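PDB 5V8K: p800 reaction center core protein from Heliobacterium modesticaldum, which forms the core of a homodimeric photosynthetic reaction center, holding bacteriochlorophyll g antenna and electron-transfer pigments in the membrane and sharing in the binding of a 4Fe-4S cluster. Local coordinates for residues T59-V73 and Q229-Y243. Numbering follows the deposited sequence.
Unlike the reference sequence in segment 59-73: Val-73 (reference Thr). With GBF (Bacteriochlorophyll g), chain Q.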
ATOM      1  N   THR A  59       0.876 -10.140  29.317  1.00 36.48           N
ATOM      2  CA  THR A  59      -0.443 -10.610  29.731  1.00 35.70           C
ATOM      3  C   THR A  59      -0.595 -12.113  29.566  1.00 39.37           C
ATOM      4  O   THR A  59      -1.235 -12.776  30.396  1.00 39.11           O
ATOM      5  CB  THR A  59      -1.542  -9.909  28.924  1.00 39.94           C
ATOM      6  OG1 THR A  59      -1.206  -9.954  27.522  1.00 34.96           O
ATOM      7  CG2 THR A  59      -1.701  -8.502  29.402  1.00 35.44           C
ATOM      8  N   MET A  60      -0.060 -12.669  28.479  1.00 42.46           N
ATOM      9  CA  MET A  60      -0.255 -14.097  28.240  1.00 43.17           C
ATOM     10  C   MET A  60       0.527 -14.920  29.252  1.00 43.41           C
ATOM     11  O   MET A  60       0.065 -15.970  29.705  1.00 43.41           O
ATOM     12  CB  MET A  60       0.144 -14.488  26.800  1.00 42.54           C
ATOM     13  CG  MET A  60      -0.908 -14.140  25.778  1.00 42.47           C
ATOM     14  SD  MET A  60      -0.459 -14.724  24.155  1.00 46.82           S
ATOM     15  CE  MET A  60       0.697 -13.431  23.641  1.00 41.01           C
ATOM     16  N   PHE A  61       1.710 -14.448  29.612  1.00 37.59           N
ATOM     17  CA  PHE A  61       2.561 -15.181  30.548  1.00 38.44           C
ATOM     18  C   PHE A  61       2.025 -15.079  31.975  1.00 38.95           C
ATOM     19  O   PHE A  61       2.156 -16.027  32.766  1.00 41.88           O
ATOM     20  CB  PHE A  61       3.992 -14.656  30.459  1.00 38.36           C
ATOM     21  CG  PHE A  61       4.716 -15.141  29.268  1.00 40.11           C
ATOM     22  CD1 PHE A  61       4.649 -14.439  28.089  1.00 37.37           C
ATOM     23  CD2 PHE A  61       5.422 -16.316  29.299  1.00 38.57           C
ATOM     24  CE1 PHE A  61       5.297 -14.880  26.971  1.00 39.15           C
ATOM     25  CE2 PHE A  61       6.078 -16.792  28.150  1.00 38.47           C
ATOM     26  CZ  PHE A  61       6.010 -16.084  27.002  1.00 38.11           C
ATOM     27  N   TYR A  62       1.403 -13.951  32.313  1.00 37.12           N
ATOM     28  CA  TYR A  62       0.756 -13.852  33.616  1.00 37.80           C
ATOM     29  C   TYR A  62      -0.515 -14.684  33.649  1.00 41.45           C
ATOM     30  O   TYR A  62      -0.851 -15.250  34.700  1.00 38.73           O
ATOM     31  CB  TYR A  62       0.460 -12.386  33.972  1.00 41.03           C
ATOM     32  CG  TYR A  62       1.600 -11.768  34.771  1.00 41.57           C
ATOM     33  CD1 TYR A  62       2.694 -11.189  34.140  1.00 37.89           C
ATOM     34  CD2 TYR A  62       1.595 -11.810  36.182  1.00 39.16           C
ATOM     35  CE1 TYR A  62       3.746 -10.667  34.873  1.00 38.46           C
ATOM     36  CE2 TYR A  62       2.636 -11.295  36.927  1.00 39.73           C
ATOM     37  CZ  TYR A  62       3.693 -10.716  36.280  1.00 39.39           C
ATOM     38  OH  TYR A  62       4.710 -10.212  37.018  1.00 40.05           O
ATOM     39  N   ALA A  63      -1.225 -14.788  32.513  1.00 37.31           N
ATOM     40  CA  ALA A  63      -2.344 -15.719  32.445  1.00 37.56           C
ATOM     41  C   ALA A  63      -1.881 -17.144  32.721  1.00 38.10           C
ATOM     42  O   ALA A  63      -2.614 -17.915  33.345  1.00 38.75           O
ATOM     43  CB  ALA A  63      -3.050 -15.653  31.077  1.00 38.84           C
ATOM     44  N   ARG A  64      -0.660 -17.498  32.310  1.00 39.12           N
ATOM     45  CA  ARG A  64      -0.126 -18.809  32.663  1.00 39.78           C
ATOM     46  C   ARG A  64       0.097 -18.937  34.165  1.00 41.52           C
ATOM     47  O   ARG A  64      -0.227 -19.977  34.759  1.00 41.45           O
ATOM     48  CB  ARG A  64       1.162 -19.085  31.894  1.00 39.54           C
ATOM     49  CG  ARG A  64       0.898 -19.380  30.379  1.00 41.46           C
ATOM     50  CD  ARG A  64       0.692 -20.891  30.153  1.00 43.63           C
ATOM     51  NE  ARG A  64       1.981 -21.509  29.945  1.00 41.93           N
ATOM     52  CZ  ARG A  64       2.447 -22.613  30.520  1.00 45.26           C
ATOM     53  NH1 ARG A  64       3.649 -23.030  30.165  1.00 47.32           N
ATOM     54  NH2 ARG A  64       1.772 -23.284  31.445  1.00 44.80           N
ATOM     55  N   LEU A  65       0.651 -17.896  34.810  1.00 44.77           N
ATOM     56  CA  LEU A  65       0.855 -17.971  36.258  1.00 45.53           C
ATOM     57  C   LEU A  65      -0.463 -18.263  36.942  1.00 46.05           C
ATOM     58  O   LEU A  65      -0.539 -19.089  37.865  1.00 48.04           O
ATOM     59  CB  LEU A  65       1.425 -16.667  36.816  1.00 45.54           C
ATOM     60  CG  LEU A  65       2.836 -16.225  36.451  1.00 48.92           C
ATOM     61  CD1 LEU A  65       3.182 -14.990  37.239  1.00 48.60           C
ATOM     62  CD2 LEU A  65       3.797 -17.309  36.746  1.00 50.20           C
ATOM     63  N   TYR A  66      -1.504 -17.552  36.511  1.00 44.62           N
ATOM     64  CA  TYR A  66      -2.852 -17.745  37.013  1.00 45.11           C
ATOM     65  C   TYR A  66      -3.298 -19.194  36.879  1.00 49.91           C
ATOM     66  O   TYR A  66      -3.796 -19.794  37.835  1.00 46.51           O
ATOM     67  CB  TYR A  66      -3.782 -16.809  36.256  1.00 44.40           C
ATOM     68  CG  TYR A  66      -5.226 -17.039  36.546  1.00 46.73           C
ATOM     69  CD1 TYR A  66      -5.767 -16.673  37.767  1.00 47.97           C
ATOM     70  CD2 TYR A  66      -6.056 -17.629  35.597  1.00 48.61           C
ATOM     71  CE1 TYR A  66      -7.115 -16.886  38.042  1.00 50.62           C
ATOM     72  CE2 TYR A  66      -7.388 -17.845  35.860  1.00 47.44           C
ATOM     73  CZ  TYR A  66      -7.901 -17.468  37.075  1.00 50.12           C
ATOM     74  OH  TYR A  66      -9.209 -17.685  37.344  1.00 53.78           O
ATOM     75  N   GLN A  67      -3.138 -19.767  35.688  1.00 44.64           N
ATOM     76  CA  GLN A  67      -3.551 -21.146  35.459  1.00 45.12           C
ATOM     77  C   GLN A  67      -2.753 -22.118  36.323  1.00 46.05           C
ATOM     78  O   GLN A  67      -3.255 -23.184  36.679  1.00 48.58           O
ATOM     79  CB  GLN A  67      -3.387 -21.488  33.975  1.00 44.36           C
ATOM     80  CG  GLN A  67      -3.876 -22.898  33.584  1.00 46.13           C
ATOM     81  CD  GLN A  67      -3.459 -23.289  32.173  1.00 50.53           C
ATOM     82  OE1 GLN A  67      -2.415 -22.867  31.670  1.00 50.85           O
ATOM     83  NE2 GLN A  67      -4.287 -24.093  31.526  1.00 48.86           N
ATOM     84  N   LEU A  68      -1.512 -21.783  36.664  1.00 44.12           N
ATOM     85  CA  LEU A  68      -0.722 -22.658  37.525  1.00 45.11           C
ATOM     86  C   LEU A  68      -1.141 -22.595  38.990  1.00 49.42           C
ATOM     87  O   LEU A  68      -0.611 -23.360  39.805  1.00 47.12           O
ATOM     88  CB  LEU A  68       0.753 -22.319  37.407  1.00 44.91           C
ATOM     89  CG  LEU A  68       1.290 -22.533  35.987  1.00 46.60           C
ATOM     90  CD1 LEU A  68       2.473 -21.651  35.757  1.00 43.66           C
ATOM     91  CD2 LEU A  68       1.651 -23.990  35.781  1.00 44.77           C
ATOM     92  N   GLY A  69      -2.106 -21.761  39.333  1.00 46.43           N
ATOM     93  CA  GLY A  69      -2.488 -21.608  40.727  1.00 47.98           C
ATOM     94  C   GLY A  69      -1.579 -20.721  41.549  1.00 48.15           C
ATOM     95  O   GLY A  69      -1.675 -20.737  42.781  1.00 50.63           O
ATOM     96  N   LEU A  70      -0.735 -19.928  40.913  1.00 52.30           N
ATOM     97  CA  LEU A  70       0.165 -19.027  41.602  1.00 52.58           C
ATOM     98  C   LEU A  70      -0.463 -17.641  41.722  1.00 51.56           C
ATOM     99  O   LEU A  70      -1.447 -17.320  41.066  1.00 49.74           O
ATOM    100  CB  LEU A  70       1.503 -18.972  40.849  1.00 50.19           C
ATOM    101  CG  LEU A  70       2.191 -20.341  40.707  1.00 54.22           C
ATOM    102  CD1 LEU A  70       3.484 -20.269  39.891  1.00 53.53           C
ATOM    103  CD2 LEU A  70       2.467 -20.975  42.082  1.00 52.09           C
ATOM    104  N   ASP A  71       0.116 -16.812  42.587  1.00 48.21           N
ATOM    105  CA  ASP A  71      -0.288 -15.418  42.713  1.00 47.96           C
ATOM    106  C   ASP A  71       0.095 -14.707  41.431  1.00 46.72           C
ATOM    107  O   ASP A  71       1.281 -14.496  41.172  1.00 46.52           O
ATOM    108  CB  ASP A  71       0.400 -14.792  43.933  1.00 51.12           C
ATOM    109  CG  ASP A  71      -0.034 -13.350  44.206  1.00 48.93           C
ATOM    110  OD1 ASP A  71      -0.616 -12.713  43.323  1.00 50.18           O
ATOM    111  OD2 ASP A  71       0.237 -12.827  45.299  1.00 49.89           O
ATOM    112  N   ALA A  72      -0.896 -14.373  40.602  1.00 43.57           N
ATOM    113  CA  ALA A  72      -0.626 -13.744  39.313  1.00 42.43           C
ATOM    114  C   ALA A  72      -0.759 -12.234  39.371  1.00 42.44           C
ATOM    115  O   ALA A  72      -0.972 -11.606  38.338  1.00 41.38           O
ATOM    116  CB  ALA A  72      -1.538 -14.312  38.235  1.00 41.74           C
ATOM    117  N   VAL A  73      -0.637 -11.644  40.561  1.00 40.98           N
ATOM    118  CA  VAL A  73      -0.482 -10.198  40.668  1.00 40.96           C
ATOM    119  C   VAL A  73       0.825  -9.775  40.011  1.00 40.44           C
ATOM    120  O   VAL A  73       1.845 -10.466  40.113  1.00 40.64           O
ATOM    121  CB  VAL A  73      -0.499  -9.744  42.140  1.00 42.19           C
ATOM    122  CG1 VAL A  73      -0.433  -8.218  42.196  1.00 42.24           C
ATOM    123  CG2 VAL A  73      -1.683 -10.215  42.851  1.00 42.87           C
ATOM    124  N   GLN A 229      -9.828 -24.192  33.175  1.00 48.03           N
ATOM    125  CA  GLN A 229      -8.582 -24.572  33.815  1.00 48.39           C
ATOM    126  C   GLN A 229      -7.783 -25.599  33.048  1.00 49.28           C
ATOM    127  O   GLN A 229      -6.549 -25.534  33.072  1.00 51.95           O
ATOM    128  CB  GLN A 229      -8.846 -25.134  35.227  1.00 53.69           C
ATOM    129  CG  GLN A 229      -9.447 -24.132  36.194  1.00 50.44           C
ATOM    130  CD  GLN A 229     -10.969 -24.207  36.273  1.00 56.28           C
ATOM    131  OE1 GLN A 229     -11.577 -25.271  36.110  1.00 60.91           O
ATOM    132  NE2 GLN A 229     -11.590 -23.065  36.533  1.00 51.47           N
ATOM    133  N   LEU A 230      -8.449 -26.529  32.361  1.00 47.34           N
ATOM    134  CA  LEU A 230      -7.816 -27.615  31.636  1.00 47.24           C
ATOM    135  C   LEU A 230      -7.686 -27.326  30.149  1.00 47.55           C
ATOM    136  O   LEU A 230      -7.206 -28.185  29.396  1.00 47.22           O
ATOM    137  CB  LEU A 230      -8.613 -28.916  31.850  1.00 53.11           C
ATOM    138  CG  LEU A 230      -8.884 -29.317  33.313  1.00 52.44           C
ATOM    139  CD1 LEU A 230      -9.702 -30.584  33.378  1.00 52.66           C
ATOM    140  CD2 LEU A 230      -7.560 -29.517  34.060  1.00 51.49           C
ATOM    141  N   GLY A 231      -8.100 -26.143  29.714  1.00 43.80           N
ATOM    142  CA  GLY A 231      -8.007 -25.738  28.316  1.00 41.69           C
ATOM    143  C   GLY A 231      -7.575 -24.289  28.219  1.00 42.42           C
ATOM    144  O   GLY A 231      -7.057 -23.741  29.181  1.00 43.24           O
ATOM    145  N   PHE A 232      -7.803 -23.632  27.097  1.00 41.11           N
ATOM    146  CA  PHE A 232      -7.338 -22.270  26.906  1.00 40.81           C
ATOM    147  C   PHE A 232      -8.304 -21.230  27.442  1.00 41.53           C
ATOM    148  O   PHE A 232      -8.072 -20.032  27.258  1.00 41.69           O
ATOM    149  CB  PHE A 232      -7.056 -22.030  25.419  1.00 41.40           C
ATOM    150  CG  PHE A 232      -6.051 -22.947  24.869  1.00 38.70           C
ATOM    151  CD1 PHE A 232      -4.705 -22.684  25.047  1.00 38.13           C
ATOM    152  CD2 PHE A 232      -6.437 -24.087  24.192  1.00 41.32           C
ATOM    153  CE1 PHE A 232      -3.752 -23.541  24.554  1.00 43.15           C
ATOM    154  CE2 PHE A 232      -5.500 -24.944  23.694  1.00 40.36           C
ATOM    155  CZ  PHE A 232      -4.148 -24.677  23.886  1.00 43.59           C
ATOM    156  N   GLY A 233      -9.375 -21.652  28.111  1.00 43.09           N
ATOM    157  CA  GLY A 233     -10.223 -20.708  28.834  1.00 41.86           C
ATOM    158  C   GLY A 233      -9.531 -20.005  29.992  1.00 43.24           C
ATOM    159  O   GLY A 233     -10.101 -19.063  30.566  1.00 45.32           O
ATOM    160  N   PHE A 234      -8.326 -20.436  30.361  1.00 42.11           N
ATOM    161  CA  PHE A 234      -7.668 -19.739  31.461  1.00 45.56           C
ATOM    162  C   PHE A 234      -7.331 -18.315  31.060  1.00 43.75           C
ATOM    163  O   PHE A 234      -7.199 -17.454  31.921  1.00 44.03           O
ATOM    164  CB  PHE A 234      -6.410 -20.492  31.920  1.00 42.40           C
ATOM    165  CG  PHE A 234      -5.254 -20.443  30.940  1.00 45.99           C
ATOM    166  CD1 PHE A 234      -4.335 -19.400  31.007  1.00 40.45           C
ATOM    167  CD2 PHE A 234      -5.079 -21.439  29.970  1.00 40.89           C
ATOM    168  CE1 PHE A 234      -3.277 -19.317  30.151  1.00 39.48           C
ATOM    169  CE2 PHE A 234      -3.974 -21.384  29.073  1.00 39.87           C
ATOM    170  CZ  PHE A 234      -3.078 -20.316  29.155  1.00 42.09           C
ATOM    171  N   MET A 235      -7.231 -18.045  29.765  1.00 45.45           N
ATOM    172  CA  MET A 235      -6.957 -16.688  29.298  1.00 44.13           C
ATOM    173  C   MET A 235      -8.193 -15.804  29.362  1.00 43.04           C
ATOM    174  O   MET A 235      -8.060 -14.595  29.578  1.00 44.78           O
ATOM    175  CB  MET A 235      -6.405 -16.721  27.875  1.00 42.82           C
ATOM    176  CG  MET A 235      -4.915 -16.989  27.790  1.00 44.63           C
ATOM    177  SD  MET A 235      -4.383 -17.135  26.059  1.00 44.92           S
ATOM    178  CE  MET A 235      -4.670 -18.874  25.706  1.00 39.29           C
ATOM    179  N   ARG A 236      -9.392 -16.374  29.215  1.00 44.39           N
ATOM    180  CA  ARG A 236     -10.615 -15.607  29.473  1.00 47.92           C
ATOM    181  C   ARG A 236     -10.739 -15.286  30.960  1.00 49.14           C
ATOM    182  O   ARG A 236     -11.023 -14.147  31.340  1.00 48.57           O
ATOM    183  CB  ARG A 236     -11.870 -16.373  29.022  1.00 47.35           C
ATOM    184  CG  ARG A 236     -12.088 -16.536  27.523  1.00 48.51           C
ATOM    185  CD  ARG A 236     -13.456 -17.225  27.237  1.00 46.89           C
ATOM    186  NE  ARG A 236     -13.465 -18.617  27.690  1.00 47.89           N
ATOM    187  CZ  ARG A 236     -14.090 -19.068  28.777  1.00 50.05           C
ATOM    188  NH1 ARG A 236     -14.808 -18.250  29.527  1.00 48.35           N
ATOM    189  NH2 ARG A 236     -14.003 -20.352  29.111  1.00 47.79           N
ATOM    190  N   GLU A 237     -10.555 -16.297  31.809  1.00 45.74           N
ATOM    191  CA  GLU A 237     -10.755 -16.129  33.247  1.00 46.26           C
ATOM    192  C   GLU A 237      -9.744 -15.168  33.839  1.00 44.37           C
ATOM    193  O   GLU A 237     -10.099 -14.301  34.634  1.00 47.38           O
ATOM    194  CB  GLU A 237     -10.648 -17.483  33.939  1.00 49.52           C
ATOM    195  CG  GLU A 237     -11.709 -18.478  33.511  1.00 59.21           C
ATOM    196  CD  GLU A 237     -12.908 -18.444  34.384  1.00 72.42           C
ATOM    197  OE1 GLU A 237     -13.943 -17.948  33.883  1.00 77.69           O
ATOM    198  OE2 GLU A 237     -12.809 -18.906  35.553  1.00 76.35           O
ATOM    199  N   TYR A 238      -8.470 -15.311  33.473  1.00 44.12           N
ATOM    200  CA  TYR A 238      -7.469 -14.404  34.008  1.00 42.20           C
ATOM    201  C   TYR A 238      -7.850 -12.945  33.762  1.00 41.17           C
ATOM    202  O   TYR A 238      -7.770 -12.104  34.668  1.00 42.96           O
ATOM    203  CB  TYR A 238      -6.083 -14.720  33.427  1.00 40.33           C
ATOM    204  CG  TYR A 238      -5.116 -13.616  33.670  1.00 39.63           C
ATOM    205  CD1 TYR A 238      -4.593 -13.402  34.929  1.00 40.53           C
ATOM    206  CD2 TYR A 238      -4.786 -12.741  32.662  1.00 38.56           C
ATOM    207  CE1 TYR A 238      -3.725 -12.337  35.177  1.00 43.26           C
ATOM    208  CE2 TYR A 238      -3.929 -11.687  32.886  1.00 38.37           C
ATOM    209  CZ  TYR A 238      -3.386 -11.496  34.138  1.00 43.86           C
ATOM    210  OH  TYR A 238      -2.541 -10.436  34.381  1.00 43.59           O
ATOM    211  N   ALA A 239      -8.299 -12.629  32.546  1.00 43.73           N
ATOM    212  CA  ALA A 239      -8.541 -11.233  32.166  1.00 43.98           C
ATOM    213  C   ALA A 239      -9.659 -10.588  32.958  1.00 46.01           C
ATOM    214  O   ALA A 239      -9.744  -9.360  32.965  1.00 44.08           O
ATOM    215  CB  ALA A 239      -8.872 -11.097  30.667  1.00 42.44           C
ATOM    216  N   VAL A 240     -10.509 -11.365  33.634  1.00 46.48           N
ATOM    217  CA  VAL A 240     -11.521 -10.807  34.520  1.00 52.09           C
ATOM    218  C   VAL A 240     -11.342 -11.267  35.975  1.00 50.05           C
ATOM    219  O   VAL A 240     -12.225 -11.061  36.795  1.00 50.61           O
ATOM    220  CB  VAL A 240     -12.945 -11.120  34.015  1.00 53.13           C
ATOM    221  CG1 VAL A 240     -13.195 -10.458  32.655  1.00 49.11           C
ATOM    222  CG2 VAL A 240     -13.167 -12.626  33.912  1.00 45.88           C
ATOM    223  N   SER A 241     -10.205 -11.864  36.315  1.00 48.77           N
ATOM    224  CA  SER A 241      -9.974 -12.330  37.674  1.00 47.11           C
ATOM    225  C   SER A 241      -9.578 -11.160  38.570  1.00 50.73           C
ATOM    226  O   SER A 241      -9.428 -10.025  38.120  1.00 51.95           O
ATOM    227  CB  SER A 241      -8.883 -13.386  37.696  1.00 46.68           C
ATOM    228  OG  SER A 241      -7.643 -12.765  37.407  1.00 45.69           O
ATOM    229  N   GLN A 242      -9.364 -11.470  39.852  1.00 52.17           N
ATOM    230  CA  GLN A 242      -8.910 -10.507  40.860  1.00 56.48           C
ATOM    231  C   GLN A 242      -7.528  -9.958  40.561  1.00 52.83           C
ATOM    232  O   GLN A 242      -7.172  -8.900  41.084  1.00 55.03           O
ATOM    233  CB  GLN A 242      -8.877 -11.161  42.265  1.00 57.15           C
ATOM    234  CG  GLN A 242      -7.954 -12.436  42.323  1.00 65.32           C
ATOM    235  CD  GLN A 242      -7.970 -13.195  43.656  1.00 70.50           C
ATOM    236  OE1 GLN A 242      -8.343 -14.372  43.697  1.00 73.41           O
ATOM    237  NE2 GLN A 242      -7.525 -12.553  44.725  1.00 69.85           N
ATOM    238  N   TYR A 243      -6.714 -10.705  39.821  1.00 49.69           N
ATOM    239  CA  TYR A 243      -5.384 -10.267  39.439  1.00 48.79           C
ATOM    240  C   TYR A 243      -5.375  -9.289  38.272  1.00 48.29           C
ATOM    241  O   TYR A 243      -4.351  -8.654  38.027  1.00 51.82           O
ATOM    242  CB  TYR A 243      -4.528 -11.484  39.080  1.00 49.49           C
ATOM    243  CG  TYR A 243      -4.524 -12.553  40.148  1.00 51.48           C
ATOM    244  CD1 TYR A 243      -3.815 -12.379  41.330  1.00 50.67           C
ATOM    245  CD2 TYR A 243      -5.222 -13.733  39.973  1.00 52.21           C
ATOM    246  CE1 TYR A 243      -3.831 -13.342  42.320  1.00 53.09           C
ATOM    247  CE2 TYR A 243      -5.227 -14.698  40.947  1.00 50.44           C
ATOM    248  CZ  TYR A 243      -4.529 -14.493  42.109  1.00 54.09           C
ATOM    249  OH  TYR A 243      -4.528 -15.446  43.080  1.00 55.20           O
TER
HETATM  250 MG   GBF Q1015      -0.053 -30.637  28.241  1.00 50.80          MG
HETATM  251  CHA GBF Q1015       0.110 -27.784  30.243  1.00 44.35           C
HETATM  252  CHB GBF Q1015      -3.287 -30.166  27.877  1.00 44.92           C
HETATM  253  CHC GBF Q1015       0.201 -33.009  25.751  1.00 46.64           C
HETATM  254  CHD GBF Q1015       3.474 -30.970  28.794  1.00 46.60           C
HETATM  255  NA  GBF Q1015      -1.301 -29.245  28.876  1.00 44.52           N
HETATM  256  C1A GBF Q1015      -1.206 -28.175  29.661  1.00 44.00           C
HETATM  257  C2A GBF Q1015      -2.344 -27.209  29.578  1.00 50.64           C
HETATM  258  C3A GBF Q1015      -3.429 -28.276  29.410  1.00 48.47           C
HETATM  259  C4A GBF Q1015      -2.629 -29.299  28.677  1.00 44.47           C
HETATM  260  CMA GBF Q1015      -3.988 -28.861  30.698  1.00 51.69           C
HETATM  261  CAA GBF Q1015      -2.130 -26.296  28.369  1.00 51.06           C
HETATM  262  CBA GBF Q1015      -3.386 -25.671  27.814  1.00 53.55           C
HETATM  263  CGA GBF Q1015      -4.020 -26.550  26.760  1.00 54.49           C
HETATM  264  O1A GBF Q1015      -5.236 -26.678  26.742  1.00 57.77           O
HETATM  265  O2A GBF Q1015      -3.213 -27.485  25.990  1.00 53.43           O
HETATM  266  NB  GBF Q1015      -1.389 -31.399  26.916  1.00 48.07           N
HETATM  267  C1B GBF Q1015      -2.708 -31.217  26.995  1.00 45.43           C
HETATM  268  C2B GBF Q1015      -3.334 -32.127  26.137  1.00 50.08           C
HETATM  269  C3B GBF Q1015      -2.328 -32.894  25.553  1.00 46.46           C
HETATM  270  C4B GBF Q1015      -1.129 -32.423  26.090  1.00 50.87           C
HETATM  271  CMB GBF Q1015      -4.822 -32.214  25.920  1.00 46.13           C
HETATM  272  CAB GBF Q1015      -2.437 -33.989  24.563  1.00 47.24           C
HETATM  273  CBB GBF Q1015      -3.517 -34.562  24.082  1.00 47.80           C
HETATM  274  NC  GBF Q1015       1.492 -31.743  27.486  1.00 50.41           N
HETATM  275  C1C GBF Q1015       1.436 -32.624  26.479  1.00 46.67           C
HETATM  276  C2C GBF Q1015       2.598 -33.405  25.962  1.00 47.91           C
HETATM  277  C3C GBF Q1015       3.439 -32.684  26.917  1.00 47.21           C
HETATM  278  C4C GBF Q1015       2.811 -31.783  27.763  1.00 48.94           C
HETATM  279  CMC GBF Q1015       2.414 -34.888  26.313  1.00 49.25           C
HETATM  280  CAC GBF Q1015       4.893 -32.911  27.023  1.00 47.78           C
HETATM  281  CBC GBF Q1015       5.630 -33.867  26.116  1.00 48.54           C
HETATM  282  ND  GBF Q1015       1.472 -29.748  29.214  1.00 49.11           N
HETATM  283  C1D GBF Q1015       2.761 -29.885  29.452  1.00 45.79           C
HETATM  284  C2D GBF Q1015       3.572 -28.856  30.393  1.00 49.60           C
HETATM  285  C3D GBF Q1015       2.379 -28.139  30.594  1.00 48.52           C
HETATM  286  C4D GBF Q1015       1.208 -28.603  29.953  1.00 44.72           C
HETATM  287  CMD GBF Q1015       4.998 -28.738  30.860  1.00 52.07           C
HETATM  288  CAD GBF Q1015       1.958 -26.948  31.376  1.00 50.18           C
HETATM  289  OBD GBF Q1015       2.538 -26.083  32.122  1.00 56.17           O
HETATM  290  CBD GBF Q1015       0.535 -26.647  31.076  1.00 45.71           C
HETATM  291  CGD GBF Q1015      -0.299 -26.488  32.323  1.00 46.62           C
HETATM  292  O1D GBF Q1015      -0.924 -27.387  32.860  1.00 46.92           O
HETATM  293  O2D GBF Q1015      -0.403 -25.204  32.914  1.00 50.04           O
HETATM  294  CED GBF Q1015      -1.190 -25.112  34.117  1.00 47.64           C
HETATM  295  C1  GBF Q1015      -3.811 -28.163  24.872  1.00 41.12           C
HETATM  296  C2  GBF Q1015      -2.808 -29.111  24.272  1.00 41.71           C
HETATM  297  C3  GBF Q1015      -2.560 -29.203  22.966  1.00 45.13           C
HETATM  298  C4  GBF Q1015      -3.326 -28.366  21.991  1.00 39.87           C
HETATM  299  C5  GBF Q1015      -1.497 -30.160  22.467  1.00 47.60           C
HETATM  300  C6  GBF Q1015      -0.320 -29.340  21.963  1.00 47.72           C
HETATM  301  C7  GBF Q1015       0.785 -30.249  21.477  1.00 47.84           C
HETATM  302  C8  GBF Q1015       0.846 -30.733  20.218  1.00 48.42           C
HETATM  303  C9  GBF Q1015      -0.205 -30.389  19.202  1.00 49.10           C
HETATM  304  C10 GBF Q1015       1.968 -31.639  19.741  1.00 51.95           C
HETATM  305  C11 GBF Q1015       3.088 -31.848  20.763  1.00 48.60           C
HETATM  306  C12 GBF Q1015       4.204 -32.639  20.117  1.00 50.67           C
HETATM  307  C13 GBF Q1015       4.950 -33.526  20.781  1.00 54.00           C
HETATM  308  C14 GBF Q1015       4.740 -33.809  22.239  1.00 52.20           C
HETATM  309  C15 GBF Q1015       6.040 -34.263  20.060  1.00 46.63           C
HETATM  310  O   HOH W   1     -10.324 -20.103  36.393  1.00 76.33           O
HETATM  311  O   HOH W   2      -1.808  -9.630  36.680  1.00 45.83           O
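Ala-63 and Tyr-238 mark the crossing of two short helices, 59-67 and 234-240, whose axes approach to 9.0 Å at 96°. Past a Schellman motif at Gly-69, residues 70-73 continue as a loop that meets Tyr-243. At the crossing the small residue admits the large one: the Tyr-238 ring is a knob among Thr-59, Tyr-62, Ala-63 and Tyr-66, with Ala-63 CA over its face, 4.0 Å from the centroid. Tyr-66 returns the arrangement, taking Tyr-238 CA over a face of its own ring. Its CG stands anti to the backbone N (chi1 172°), which carries the ring across the helix 234-240 to Ser-241 and the ring of Tyr-243, while its hydroxyl meets a water also bound by Gln-229 NE2 and Glu-237 OE2. With an alanine in place of Tyr-66, a gap would probably open beside Tyr-238 and Tyr-243, and the water would lose its tyrosine partner. In this membrane protein of the PsaA/PsaB family, both segments also line bacteriochlorophyll g pockets. The Gln-67 amide stacks on the Phe-234 ring, planes 23° apart, and NE2 donates to Gln-229 O at 3.1 Å from above the carbonyl plane, fixing the amide's rotation. Arg-64 passes Phe-234 at a slant, its CD near Phe-234 CZ, and reaches the pigment, NH2 to OBD of GBF at 3.0 Å; its NE and NH1 are hydrogen-bonded to bacteriochlorophyll g beyond this one. Farther along, Ala-72 CB lies over the face of Tyr-243, and a second water links Tyr-238 OH to the carbonyl oxygens of Ala-72 and Tyr-243.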